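Side-chain contacts in SnoaL-like domain-containing protein (Burkholderia xenovorans LB400, PDB 3EN8), which is of unknown function but has the NTF2-like fold of the SnoaL-like family, forms a two-chain assembly and binds a calcium ion: residues A10-W15 against R68-E73; E43-R48 against Q52-H57; E80-Y85 against P89-S94. One frame throughout, in Å; residues are numbered along the deposited sequence.

Contact 1. Residues A10-W15 against R68-E73; sequences ALNAHW and RRIQGE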
ATOM      1  N   ALA A  10     -13.928   6.394  12.342  1.00 16.69           N
ATOM      2  CA  ALA A  10     -12.774   6.281  13.253  1.00 15.18           C
ATOM      3  C   ALA A  10     -11.496   6.640  12.498  1.00 15.38           C
ATOM      4  O   ALA A  10     -10.591   7.322  13.019  1.00 14.06           O
ATOM      5  CB  ALA A  10     -12.682   4.844  13.823  1.00 16.08           C
ATOM      6  N   LEU A  11     -11.425   6.170  11.257  1.00 17.43           N
ATOM      7  CA  LEU A  11     -10.249   6.445  10.407  1.00 17.64           C
ATOM      8  C   LEU A  11     -10.102   7.909  10.041  1.00 16.00           C
ATOM      9  O   LEU A  11      -8.997   8.459  10.077  1.00 19.75           O
ATOM     10  CB  LEU A  11     -10.259   5.645   9.138  1.00 18.86           C
ATOM     11  CG  LEU A  11      -9.831   4.213   9.262  1.00 21.57           C
ATOM     12  CD1 LEU A  11     -10.144   3.480   7.934  1.00 19.31           C
ATOM     13  CD2 LEU A  11      -8.325   4.170   9.633  1.00 16.84           C
ATOM     14  N   ASN A  12     -11.224   8.542   9.698  1.00 16.22           N
ATOM     15  CA  ASN A  12     -11.229   9.986   9.395  1.00 15.27           C
ATOM     16  C   ASN A  12     -10.664  10.764  10.591  1.00 16.38           C
ATOM     17  O   ASN A  12      -9.889  11.721  10.454  1.00 15.25           O
ATOM     18  CB  ASN A  12     -12.644  10.478   9.058  1.00 15.78           C
ATOM     19  CG  ASN A  12     -13.123  10.009   7.701  1.00 17.99           C
ATOM     20  OD1 ASN A  12     -12.320   9.580   6.883  1.00 20.12           O
ATOM     21  ND2 ASN A  12     -14.448  10.035   7.480  1.00 19.47           N
ATOM     22  N   ALA A  13     -11.060  10.331  11.776  1.00 16.04           N
ATOM     23  CA  ALA A  13     -10.666  11.031  13.028  1.00 14.08           C
ATOM     24  C   ALA A  13      -9.191  10.781  13.336  1.00 16.21           C
ATOM     25  O   ALA A  13      -8.433  11.682  13.783  1.00 14.54           O
ATOM     26  CB  ALA A  13     -11.570  10.599  14.202  1.00 13.61           C
ATOM     27  N   HIS A  14      -8.794   9.557  13.044  1.00 14.67           N
ATOM     28  CA  HIS A  14      -7.392   9.117  13.169  1.00 14.39           C
ATOM     29  C   HIS A  14      -6.496  10.007  12.367  1.00 13.90           C
ATOM     30  O   HIS A  14      -5.436  10.448  12.823  1.00 16.31           O
ATOM     31  CB  HIS A  14      -7.218   7.668  12.683  1.00 17.03           C
ATOM     32  CG  HIS A  14      -5.785   7.191  12.685  1.00 15.30           C
ATOM     33  ND1 HIS A  14      -5.091   6.911  13.848  1.00 14.94           N
ATOM     34  CD2 HIS A  14      -4.919   6.966  11.672  1.00 14.12           C
ATOM     35  CE1 HIS A  14      -3.873   6.496  13.537  1.00 13.95           C
ATOM     36  NE2 HIS A  14      -3.739   6.542  12.221  1.00 16.50           N
ATOM     37  N   TRP A  15      -6.903  10.258  11.122  1.00 11.54           N
ATOM     38  CA  TRP A  15      -6.026  10.986  10.211  1.00 13.15           C
ATOM     39  C   TRP A  15      -6.054  12.471  10.528  1.00 13.01           C
ATOM     40  O   TRP A  15      -5.056  13.174  10.380  1.00 13.77           O
ATOM     41  CB  TRP A  15      -6.385  10.754   8.737  1.00 14.94           C
ATOM     42  CG  TRP A  15      -6.164   9.311   8.359  1.00 12.61           C
ATOM     43  CD1 TRP A  15      -7.081   8.482   7.849  1.00 14.45           C
ATOM     44  CD2 TRP A  15      -4.956   8.536   8.539  1.00 13.85           C
ATOM     45  NE1 TRP A  15      -6.536   7.207   7.675  1.00 14.25           N
ATOM     46  CE2 TRP A  15      -5.231   7.229   8.084  1.00 13.84           C
ATOM     47  CE3 TRP A  15      -3.666   8.824   9.038  1.00 16.10           C
ATOM     48  CZ2 TRP A  15      -4.285   6.207   8.133  1.00 13.69           C
ATOM     49  CZ3 TRP A  15      -2.738   7.829   9.052  1.00 15.96           C
ATOM     50  CH2 TRP A  15      -3.060   6.524   8.628  1.00 11.53           C
ATOM     51  N   ARG A  68      -5.397  11.005   0.472  1.00 12.13           N
ATOM     52  CA  ARG A  68      -5.679  10.804  -0.962  1.00 14.56           C
ATOM     53  C   ARG A  68      -6.941   9.959  -1.170  1.00 13.67           C
ATOM     54  O   ARG A  68      -7.896  10.283  -1.900  1.00 12.01           O
ATOM     55  CB  ARG A  68      -4.504  10.091  -1.646  1.00 12.97           C
ATOM     56  CG  ARG A  68      -4.719   9.910  -3.141  1.00 16.27           C
ATOM     57  CD  ARG A  68      -3.604   9.123  -3.831  1.00 23.60           C
ATOM     58  NE  ARG A  68      -3.847   8.939  -5.274  1.00 23.57           N
ATOM     59  CZ  ARG A  68      -3.417   9.779  -6.217  1.00 26.19           C
ATOM     60  NH1 ARG A  68      -2.765  10.886  -5.898  1.00 21.97           N
ATOM     61  NH2 ARG A  68      -3.675   9.532  -7.498  1.00 28.88           N
ATOM     62  N   ARG A  69      -6.938   8.858  -0.489  1.00 11.59           N
ATOM     63  CA  ARG A  69      -8.044   7.880  -0.604  1.00 13.45           C
ATOM     64  C   ARG A  69      -8.059   6.893   0.548  1.00 15.23           C
ATOM     65  O   ARG A  69      -7.018   6.425   0.995  1.00 17.14           O
ATOM     66  CB  ARG A  69      -7.916   7.088  -1.901  1.00 13.70           C
ATOM     67  CG  ARG A  69      -9.095   6.169  -2.167  1.00 14.69           C
ATOM     68  CD  ARG A  69      -8.993   5.499  -3.509  1.00 16.39           C
ATOM     69  NE  ARG A  69     -10.257   4.801  -3.792  1.00 18.40           N
ATOM     70  CZ  ARG A  69     -10.383   3.883  -4.735  1.00 17.51           C
ATOM     71  NH1 ARG A  69      -9.325   3.530  -5.454  1.00 14.48           N
ATOM     72  NH2 ARG A  69     -11.539   3.299  -4.939  1.00 17.96           N
ATOM     73  N   ILE A  70      -9.278   6.550   0.987  1.00 13.77           N
ATOM     74  CA  ILE A  70      -9.472   5.472   1.958  1.00 14.56           C
ATOM     75  C   ILE A  70     -10.433   4.444   1.367  1.00 14.29           C
ATOM     76  O   ILE A  70     -11.486   4.776   0.883  1.00 15.32           O
ATOM     77  CB  ILE A  70     -10.047   5.974   3.313  1.00 14.83           C
ATOM     78  CG1 ILE A  70      -9.125   6.985   3.976  1.00 16.87           C
ATOM     79  CG2 ILE A  70     -10.330   4.791   4.292  1.00 12.28           C
ATOM     80  CD1 ILE A  70      -9.841   7.950   4.987  1.00 22.12           C
ATOM     81  N   GLN A  71      -9.967   3.210   1.365  1.00 13.79           N
ATOM     82  CA  GLN A  71     -10.771   2.042   0.930  1.00 15.93           C
ATOM     83  C   GLN A  71     -10.839   1.047   2.049  1.00 14.23           C
ATOM     84  O   GLN A  71      -9.917   0.915   2.840  1.00 14.30           O
ATOM     85  CB  GLN A  71     -10.130   1.344  -0.280  1.00 15.77           C
ATOM     86  CG  GLN A  71     -10.031   2.186  -1.530  1.00 17.92           C
ATOM     87  CD  GLN A  71      -9.460   1.387  -2.651  1.00 17.43           C
ATOM     88  OE1 GLN A  71     -10.166   0.573  -3.257  1.00 17.77           O
ATOM     89  NE2 GLN A  71      -8.186   1.538  -2.891  1.00 16.08           N
ATOM     90  N   GLY A  72     -11.954   0.339   2.120  1.00 12.75           N
ATOM     91  CA  GLY A  72     -12.072  -0.661   3.142  1.00 14.63           C
ATOM     92  C   GLY A  72     -13.219  -1.578   2.872  1.00 16.27           C
ATOM     93  O   GLY A  72     -14.229  -1.214   2.266  1.00 14.95           O
ATOM     94  N   GLU A  73     -12.999  -2.785   3.299  1.00 11.85           N
ATOM     95  CA  GLU A  73     -14.049  -3.827   3.307  1.00 16.41           C
ATOM     96  C   GLU A  73     -13.884  -4.665   4.561  1.00 17.34           C
ATOM     97  O   GLU A  73     -12.812  -5.125   4.872  1.00 15.33           O
ATOM     98  CB  GLU A  73     -13.931  -4.691   2.051  1.00 18.06           C
ATOM     99  CG  GLU A  73     -14.871  -5.831   2.018  1.00 26.83           C
ATOM    100  CD  GLU A  73     -16.295  -5.410   1.779  1.00 34.58           C
ATOM    101  OE1 GLU A  73     -16.526  -4.229   1.427  1.00 35.68           O
ATOM    102  OE2 GLU A  73     -17.178  -6.272   1.967  1.00 40.96           O
TER
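Ile70 of strand 68-73 faces Leu11 of helix 10-15 with their CA atoms 8.5 Å apart, where the helix runs over the strand at 146° between N-to-C directions and the segment axes come within 10.8 Å. Ile70 is the one strand residue that meets all three helix partners, and it divides the work between its branches. Ile70 CG2, placed anti to the backbone N, rests 3.9 Å from Leu11 CD1. The CG1 branch, anti to the carbonyl carbon (chi1 -60°), carries Ile70 CD1 to within 4.0 Å of Trp15 CD1, approaching the indole obliquely. Leu11 and Trp15, four residues apart, lie on one side of the helix, so a single beta-branched side chain can reach both. Packing of the N-terminal helix 3-20 over the curved sheet is a hallmark of the NTF2-like fold, and here the helix reaches the sheet's outermost strand within the chain. At the more exposed border, Asn12 leans its amide inward until OD1 is 3.5 Å from Ile70 CD1, a van der Waals contact. Just before Ile70, Arg68 and Arg69 both face Glu80, forming a classic beta bulge. Trp15 NE1 makes a weak hydrogen bond to Thr79 OG1.

Contact 2. Residues E43-R48 against Q52-H57; sequences ERILGR and QALRSH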
ATOM      1  N   GLU A  43      11.339  -3.340  10.372  1.00 18.62           N
ATOM      2  CA  GLU A  43      11.042  -2.964  11.764  1.00 16.51           C
ATOM      3  C   GLU A  43       9.602  -3.287  12.115  1.00 19.27           C
ATOM      4  O   GLU A  43       8.681  -3.097  11.304  1.00 16.66           O
ATOM      5  CB  GLU A  43      11.280  -1.486  12.026  1.00 14.99           C
ATOM      6  CG  GLU A  43      12.690  -1.067  11.874  1.00 15.50           C
ATOM      7  CD  GLU A  43      12.834   0.408  12.001  1.00 15.61           C
ATOM      8  OE1 GLU A  43      12.557   1.101  11.006  1.00 18.42           O
ATOM      9  OE2 GLU A  43      13.252   0.885  13.082  1.00 21.60           O
ATOM     10  N   ARG A  44       9.447  -3.791  13.328  1.00 16.89           N
ATOM     11  CA  ARG A  44       8.143  -3.967  13.932  1.00 16.31           C
ATOM     12  C   ARG A  44       8.040  -3.280  15.302  1.00 17.92           C
ATOM     13  O   ARG A  44       8.889  -3.447  16.170  1.00 17.65           O
ATOM     14  CB  ARG A  44       7.815  -5.448  14.009  1.00 15.95           C
ATOM     15  CG  ARG A  44       6.638  -5.746  14.891  1.00 16.24           C
ATOM     16  CD  ARG A  44       6.188  -7.202  14.735  1.00 18.06           C
ATOM     17  NE  ARG A  44       5.588  -7.421  13.432  1.00 17.34           N
ATOM     18  CZ  ARG A  44       5.102  -8.572  12.997  1.00 17.63           C
ATOM     19  NH1 ARG A  44       5.146  -9.649  13.756  1.00 21.55           N
ATOM     20  NH2 ARG A  44       4.579  -8.640  11.789  1.00 18.68           N
ATOM     21  N   ILE A  45       6.970  -2.517  15.490  1.00 16.01           N
ATOM     22  CA  ILE A  45       6.714  -1.844  16.764  1.00 15.95           C
ATOM     23  C   ILE A  45       5.587  -2.567  17.447  1.00 17.90           C
ATOM     24  O   ILE A  45       4.570  -2.826  16.831  1.00 15.60           O
ATOM     25  CB  ILE A  45       6.346  -0.349  16.550  1.00 17.67           C
ATOM     26  CG1 ILE A  45       7.519   0.394  15.911  1.00 18.58           C
ATOM     27  CG2 ILE A  45       5.924   0.331  17.871  1.00 15.34           C
ATOM     28  CD1 ILE A  45       7.179   1.752  15.334  1.00 20.37           C
ATOM     29  N   LEU A  46       5.788  -2.915  18.724  1.00 14.73           N
ATOM     30  CA  LEU A  46       4.790  -3.667  19.482  1.00 20.49           C
ATOM     31  C   LEU A  46       4.160  -2.804  20.569  1.00 19.52           C
ATOM     32  O   LEU A  46       4.835  -2.326  21.470  1.00 18.52           O
ATOM     33  CB  LEU A  46       5.443  -4.926  20.092  1.00 22.16           C
ATOM     34  CG  LEU A  46       6.088  -5.899  19.075  1.00 29.87           C
ATOM     35  CD1 LEU A  46       7.406  -6.472  19.575  1.00 36.17           C
ATOM     36  CD2 LEU A  46       5.148  -7.017  18.657  1.00 32.51           C
ATOM     37  N   GLY A  47       2.854  -2.622  20.462  1.00 19.46           N
ATOM     38  CA  GLY A  47       2.075  -1.871  21.441  1.00 18.58           C
ATOM     39  C   GLY A  47       1.762  -0.443  21.125  1.00 18.23           C
ATOM     40  O   GLY A  47       2.580   0.320  20.628  1.00 17.45           O
ATOM     41  N   ARG A  48       0.527  -0.099  21.428  0.50 18.31           N
ATOM     42  CA  ARG A  48       0.004   1.247  21.249  0.50 19.30           C
ATOM     43  C   ARG A  48       0.868   2.303  21.954  0.50 18.10           C
ATOM     44  O   ARG A  48       1.139   3.373  21.413  0.50 17.57           O
ATOM     45  CB  ARG A  48      -1.431   1.278  21.780  0.50 21.64           C
ATOM     46  CG  ARG A  48      -2.144   2.590  21.618  0.50 23.25           C
ATOM     47  CD  ARG A  48      -3.603   2.473  22.040  0.50 25.04           C
ATOM     48  NE  ARG A  48      -3.784   1.713  23.269  0.50 22.92           N
ATOM     49  CZ  ARG A  48      -4.962   1.353  23.752  0.50 24.59           C
ATOM     50  NH1 ARG A  48      -6.062   1.679  23.092  0.50 29.18           N
ATOM     51  NH2 ARG A  48      -5.042   0.665  24.891  0.50 25.05           N
ATOM     52  N   GLN A  52       2.954   5.229  19.973  1.00 15.92           N
ATOM     53  CA  GLN A  52       2.653   6.645  20.193  1.00 15.58           C
ATOM     54  C   GLN A  52       3.902   7.422  20.601  1.00 16.13           C
ATOM     55  O   GLN A  52       4.132   8.553  20.148  1.00 16.73           O
ATOM     56  CB  GLN A  52       1.574   6.825  21.245  1.00 16.35           C
ATOM     57  CG  GLN A  52       1.353   8.275  21.612  1.00 13.74           C
ATOM     58  CD  GLN A  52       0.079   8.521  22.402  1.00 20.31           C
ATOM     59  OE1 GLN A  52      -0.805   7.654  22.524  1.00 18.96           O
ATOM     60  NE2 GLN A  52      -0.017   9.715  22.945  1.00 17.87           N
ATOM     61  N   ALA A  53       4.690   6.814  21.478  1.00 17.55           N
ATOM     62  CA  ALA A  53       5.868   7.481  22.038  1.00 18.18           C
ATOM     63  C   ALA A  53       6.888   7.664  20.937  1.00 17.86           C
ATOM     64  O   ALA A  53       7.526   8.719  20.805  1.00 15.64           O
ATOM     65  CB  ALA A  53       6.468   6.681  23.209  1.00 19.45           C
ATOM     66  N   LEU A  54       7.004   6.643  20.101  1.00 19.73           N
ATOM     67  CA  LEU A  54       8.002   6.668  19.030  1.00 19.23           C
ATOM     68  C   LEU A  54       7.607   7.732  18.016  1.00 20.22           C
ATOM     69  O   LEU A  54       8.432   8.549  17.606  1.00 19.58           O
ATOM     70  CB  LEU A  54       8.186   5.295  18.374  1.00 19.85           C
ATOM     71  CG  LEU A  54       8.948   4.266  19.216  1.00 21.14           C
ATOM     72  CD1 LEU A  54       8.896   2.870  18.555  1.00 22.12           C
ATOM     73  CD2 LEU A  54      10.409   4.714  19.493  1.00 16.97           C
ATOM     74  N   ARG A  55       6.325   7.764  17.661  1.00 19.67           N
ATOM     75  CA  ARG A  55       5.859   8.728  16.644  1.00 19.52           C
ATOM     76  C   ARG A  55       5.967  10.165  17.159  1.00 21.73           C
ATOM     77  O   ARG A  55       6.273  11.100  16.411  1.00 20.94           O
ATOM     78  CB  ARG A  55       4.425   8.441  16.197  1.00 18.60           C
ATOM     79  CG  ARG A  55       4.334   7.261  15.207  1.00 15.26           C
ATOM     80  CD  ARG A  55       2.892   6.831  15.001  1.00 17.30           C
ATOM     81  NE  ARG A  55       2.739   5.827  13.962  1.00 17.18           N
ATOM     82  CZ  ARG A  55       1.593   5.193  13.748  1.00 13.81           C
ATOM     83  NH1 ARG A  55       0.562   5.466  14.506  1.00 13.23           N
ATOM     84  NH2 ARG A  55       1.481   4.325  12.757  1.00 14.00           N
ATOM     85  N   SER A  56       5.739  10.305  18.454  1.00 20.82           N
ATOM     86  CA  SER A  56       5.635  11.633  19.089  1.00 21.52           C
ATOM     87  C   SER A  56       7.011  12.242  19.185  1.00 21.81           C
ATOM     88  O   SER A  56       7.190  13.469  19.249  1.00 23.28           O
ATOM     89  CB  SER A  56       5.034  11.538  20.492  1.00 22.36           C
ATOM     90  OG  SER A  56       3.634  11.448  20.407  1.00 30.49           O
ATOM     91  N   HIS A  57       7.972  11.345  19.201  1.00 23.45           N
ATOM     92  CA  HIS A  57       9.372  11.681  19.433  1.00 26.05           C
ATOM     93  C   HIS A  57       9.978  12.145  18.135  1.00 27.50           C
ATOM     94  O   HIS A  57      10.625  13.196  18.031  1.00 26.61           O
ATOM     95  CB  HIS A  57      10.147  10.445  19.909  1.00 27.42           C
ATOM     96  CG  HIS A  57      11.585  10.725  20.212  1.00 29.52           C
ATOM     97  ND1 HIS A  57      12.610  10.362  19.364  1.00 33.77           N
ATOM     98  CD2 HIS A  57      12.164  11.373  21.248  1.00 32.14           C
ATOM     99  CE1 HIS A  57      13.763  10.754  19.881  1.00 32.68           C
ATOM    100  NE2 HIS A  57      13.520  11.372  21.021  1.00 33.34           N
TER
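A strand-to-helix turn brings Ile45 against Leu54, a small apolar contact where strand 43-46, an outermost strand of the sheet within this chain, hands over to helix 48-57. The two side chains reach toward each other tip to tip, with Ile45 CD1 3.8 Å from Leu54 CD1. Leu54 CD1 also lies 3.9 Å from Ile45 CG1 and 4.0 Å from Ile45 CG2, nestling among the isoleucine's carbons. Both residues are buried, as suits their hydrocarbon branches. Leu54 CG stands anti to the carbonyl carbon (chi1 -74°), a rotamer well suited to a helix, and from there CD1 extends to the strand.

The polar part of the contact is the helix's own backbone. Gln52 N donates to Arg48 O at 3.0 Å. This i+4 bond belongs to the first turn, and Gly47 occupies the N-cap with a positive phi of 98°, a conformation that glycine adopts readily. Gln52 packs its CB 3.5 Å from Arg48 O, and its extended chain gives NE2 to Asp24 OD1. Arg48 is joined to Asp32, a residue of the calcium site, by a backbone hydrogen bond, so the start of the helix borders the metal-binding loop.

Strand 34-38 flanks strand 43-46 within the chain, while residues Glu43 to Ile45 pair antiparallel with a strand of the second subunit and carry the sheet across the interface; Trp119 of that subunit packs on Leu54, and Phe23 of helix 23-26 touches Gln52.

Contact 3. Residues E80-Y85 against P89-S94; sequences EYSISY and PAYTVS
The beta hairpin of strands 76-85 and 88-99 lies within the curved sheet of the NTF2-like fold, and residues 80-85 and 89-94 form part of its antiparallel ladder. Tyr81 with Thr92 and Ile83 with Ala90 are the hydrogen-bonded pairs. Thr92 N gives a 2.8 Å bond to Tyr81 O and Tyr81 N returns one of 3.0 Å to Thr92 O; the Ile83-Ala90 pair is joined in both directions too.

On the face these four side chains share, Tyr81 lays its ring over Thr92. Its CG sits between the backbone N and the carbonyl carbon (chi1 63°), swinging the ring across to the neighbouring strand. Thr92 CB lies 3.9 Å from the ring centroid and 10° off its normal, a CH-pi contact, whereas Ser94 CB approaches the ring's edge in its plane, 3.8 Å from CE1 of Tyr81. Ile83 CG1 rests 3.9 Å from Ala90 CB, whose small methyl suits a place beside a branched neighbour.

Trp15 and Phe65 also meet the Tyr81 ring, and Gln108 NE2 bonds to its OH. With aromatic and aliphatic carbon around the ring and a polar partner at the hydroxyl, tyrosine can serve both a buried apolar layer and a hydrogen bond.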
ATOM      1  N   GLU A  80      -4.335   5.810   1.624  1.00 12.36           N
ATOM      2  CA  GLU A  80      -3.315   6.435   0.820  1.00 13.26           C
ATOM      3  C   GLU A  80      -3.297   7.895   1.179  1.00 14.16           C
ATOM      4  O   GLU A  80      -4.329   8.567   1.172  1.00 13.65           O
ATOM      5  CB  GLU A  80      -3.626   6.276  -0.680  1.00 12.86           C
ATOM      6  CG  GLU A  80      -3.621   4.824  -1.229  1.00 11.77           C
ATOM      7  CD  GLU A  80      -4.195   4.787  -2.598  1.00 14.52           C
ATOM      8  OE1 GLU A  80      -3.536   5.354  -3.493  1.00 15.50           O
ATOM      9  OE2 GLU A  80      -5.305   4.213  -2.767  1.00 16.78           O
ATOM     10  N   TYR A  81      -2.131   8.393   1.496  1.00 11.77           N
ATOM     11  CA  TYR A  81      -2.053   9.788   2.006  1.00 11.68           C
ATOM     12  C   TYR A  81      -0.677  10.292   1.806  1.00 12.38           C
ATOM     13  O   TYR A  81       0.215   9.534   1.560  1.00 13.46           O
ATOM     14  CB  TYR A  81      -2.462   9.907   3.477  1.00 12.09           C
ATOM     15  CG  TYR A  81      -1.635   9.170   4.547  1.00 11.57           C
ATOM     16  CD1 TYR A  81      -1.754   7.779   4.736  1.00  9.17           C
ATOM     17  CD2 TYR A  81      -0.788   9.852   5.386  1.00 14.93           C
ATOM     18  CE1 TYR A  81      -1.032   7.131   5.702  1.00 15.35           C
ATOM     19  CE2 TYR A  81      -0.059   9.202   6.390  1.00 16.69           C
ATOM     20  CZ  TYR A  81      -0.184   7.816   6.545  1.00 12.37           C
ATOM     21  OH  TYR A  81       0.559   7.176   7.551  1.00 14.23           O
ATOM     22  N   SER A  82      -0.547  11.608   1.901  1.00 13.16           N
ATOM     23  CA  SER A  82       0.750  12.281   1.795  1.00 16.04           C
ATOM     24  C   SER A  82       1.095  12.948   3.137  1.00 14.84           C
ATOM     25  O   SER A  82       0.237  13.502   3.860  1.00 15.90           O
ATOM     26  CB  SER A  82       0.728  13.330   0.672  1.00 16.06           C
ATOM     27  OG  SER A  82       0.590  12.707  -0.587  1.00 17.10           O
ATOM     28  N   ILE A  83       2.356  12.810   3.495  1.00 13.60           N
ATOM     29  CA  ILE A  83       2.923  13.513   4.635  1.00 17.11           C
ATOM     30  C   ILE A  83       4.154  14.296   4.169  1.00 15.40           C
ATOM     31  O   ILE A  83       4.848  13.877   3.249  1.00 18.98           O
ATOM     32  CB  ILE A  83       3.316  12.527   5.756  1.00 17.32           C
ATOM     33  CG1 ILE A  83       4.448  11.602   5.346  1.00 21.77           C
ATOM     34  CG2 ILE A  83       2.112  11.688   6.169  1.00 22.25           C
ATOM     35  CD1 ILE A  83       4.884  10.652   6.446  1.00 30.60           C
ATOM     36  N   SER A  84       4.434  15.434   4.765  1.00 13.14           N
ATOM     37  CA  SER A  84       5.592  16.172   4.311  1.00 12.94           C
ATOM     38  C   SER A  84       6.270  16.909   5.454  1.00 13.80           C
ATOM     39  O   SER A  84       5.626  17.395   6.373  1.00 13.71           O
ATOM     40  CB  SER A  84       5.175  17.142   3.194  1.00 14.25           C
ATOM     41  OG  SER A  84       6.234  17.933   2.722  1.00 15.29           O
ATOM     42  N   TYR A  85       7.594  16.917   5.347  1.00 13.78           N
ATOM     43  CA  TYR A  85       8.522  17.601   6.238  1.00 14.15           C
ATOM     44  C   TYR A  85       9.587  18.245   5.373  1.00 11.82           C
ATOM     45  O   TYR A  85      10.101  17.634   4.453  1.00 13.13           O
ATOM     46  CB  TYR A  85       9.217  16.619   7.206  1.00 16.56           C
ATOM     47  CG  TYR A  85       8.294  15.824   8.094  1.00 18.94           C
ATOM     48  CD1 TYR A  85       7.713  14.639   7.658  1.00 19.75           C
ATOM     49  CD2 TYR A  85       8.029  16.248   9.384  1.00 22.57           C
ATOM     50  CE1 TYR A  85       6.850  13.916   8.479  1.00 23.34           C
ATOM     51  CE2 TYR A  85       7.183  15.538  10.213  1.00 21.36           C
ATOM     52  CZ  TYR A  85       6.603  14.377   9.769  1.00 27.71           C
ATOM     53  OH  TYR A  85       5.746  13.713  10.636  1.00 25.25           O
ATOM     54  N   PRO A  89       7.862  15.523   0.362  1.00 16.08           N
ATOM     55  CA  PRO A  89       6.696  14.712   0.656  1.00 17.43           C
ATOM     56  C   PRO A  89       6.959  13.231   0.491  1.00 16.51           C
ATOM     57  O   PRO A  89       7.885  12.775  -0.231  1.00 13.38           O
ATOM     58  CB  PRO A  89       5.695  15.200  -0.383  1.00 18.87           C
ATOM     59  CG  PRO A  89       6.604  15.366  -1.597  1.00 21.22           C
ATOM     60  CD  PRO A  89       7.804  16.074  -1.007  1.00 20.63           C
ATOM     61  N   ALA A  90       6.154  12.488   1.211  1.00 15.50           N
ATOM     62  CA  ALA A  90       6.123  11.042   1.076  1.00 16.65           C
ATOM     63  C   ALA A  90       4.715  10.592   0.760  1.00 16.27           C
ATOM     64  O   ALA A  90       3.759  10.947   1.443  1.00 15.73           O
ATOM     65  CB  ALA A  90       6.613  10.390   2.327  1.00 15.70           C
ATOM     66  N   TYR A  91       4.627   9.838  -0.326  1.00 13.65           N
ATOM     67  CA  TYR A  91       3.410   9.096  -0.688  1.00 16.90           C
ATOM     68  C   TYR A  91       3.371   7.867   0.193  1.00 14.33           C
ATOM     69  O   TYR A  91       4.194   6.931   0.057  1.00 18.33           O
ATOM     70  CB  TYR A  91       3.424   8.706  -2.181  1.00 16.50           C
ATOM     71  CG  TYR A  91       3.136   9.831  -3.118  1.00 23.44           C
ATOM     72  CD1 TYR A  91       1.836  10.146  -3.480  1.00 25.25           C
ATOM     73  CD2 TYR A  91       4.181  10.602  -3.650  1.00 27.15           C
ATOM     74  CE1 TYR A  91       1.565  11.208  -4.349  1.00 26.33           C
ATOM     75  CE2 TYR A  91       3.923  11.659  -4.524  1.00 25.16           C
ATOM     76  CZ  TYR A  91       2.614  11.964  -4.867  1.00 25.90           C
ATOM     77  OH  TYR A  91       2.334  13.010  -5.725  1.00 23.81           O
ATOM     78  N   THR A  92       2.391   7.880   1.094  1.00 15.70           N
ATOM     79  CA  THR A  92       2.300   6.931   2.186  1.00 12.88           C
ATOM     80  C   THR A  92       1.071   6.031   2.025  1.00 12.37           C
ATOM     81  O   THR A  92       0.041   6.386   1.453  1.00 12.95           O
ATOM     82  CB  THR A  92       2.339   7.670   3.558  1.00 12.98           C
ATOM     83  OG1 THR A  92       3.453   8.580   3.585  1.00 15.21           O
ATOM     84  CG2 THR A  92       2.500   6.664   4.713  1.00 15.33           C
ATOM     85  N   VAL A  93       1.268   4.820   2.457  1.00 14.03           N
ATOM     86  CA  VAL A  93       0.210   3.790   2.496  1.00 14.22           C
ATOM     87  C   VAL A  93       0.173   3.187   3.868  1.00 13.42           C
ATOM     88  O   VAL A  93       1.172   2.750   4.399  1.00 13.10           O
ATOM     89  CB  VAL A  93       0.432   2.671   1.446  1.00 15.70           C
ATOM     90  CG1 VAL A  93      -0.626   1.546   1.626  1.00 14.59           C
ATOM     91  CG2 VAL A  93       0.366   3.225   0.018  1.00 17.86           C
ATOM     92  N   SER A  94      -1.010   3.196   4.463  1.00 13.91           N
ATOM     93  CA  SER A  94      -1.210   2.530   5.707  1.00 11.17           C
ATOM     94  C   SER A  94      -2.294   1.445   5.526  1.00  9.83           C
ATOM     95  O   SER A  94      -3.472   1.772   5.244  1.00 13.53           O
ATOM     96  CB  SER A  94      -1.667   3.531   6.791  1.00 12.48           C
ATOM     97  OG  SER A  94      -2.221   2.916   7.947  1.00 17.43           O
TER

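From the N terminus, helix 3-20 supplies the first half of contact 1, whose loop closes 53 residues later on strand 64-73. Contact 2 is nested inside that loop, a short closure between strand 43-46 and the helix that follows. Contact 3 comes afterwards in series, closing the hairpin of strands 76-85 and 88-99. Contacts 1 and 3 touch directly: strands 64-73 and 76-85 are sheet neighbours, and the helix of contact 1 packs on the hairpin of contact 3. Contact 2 touches neither of them and lies across the chain's centre from contact 1, but its strand belongs to the same sheet. All three have residues within reach of the second subunit.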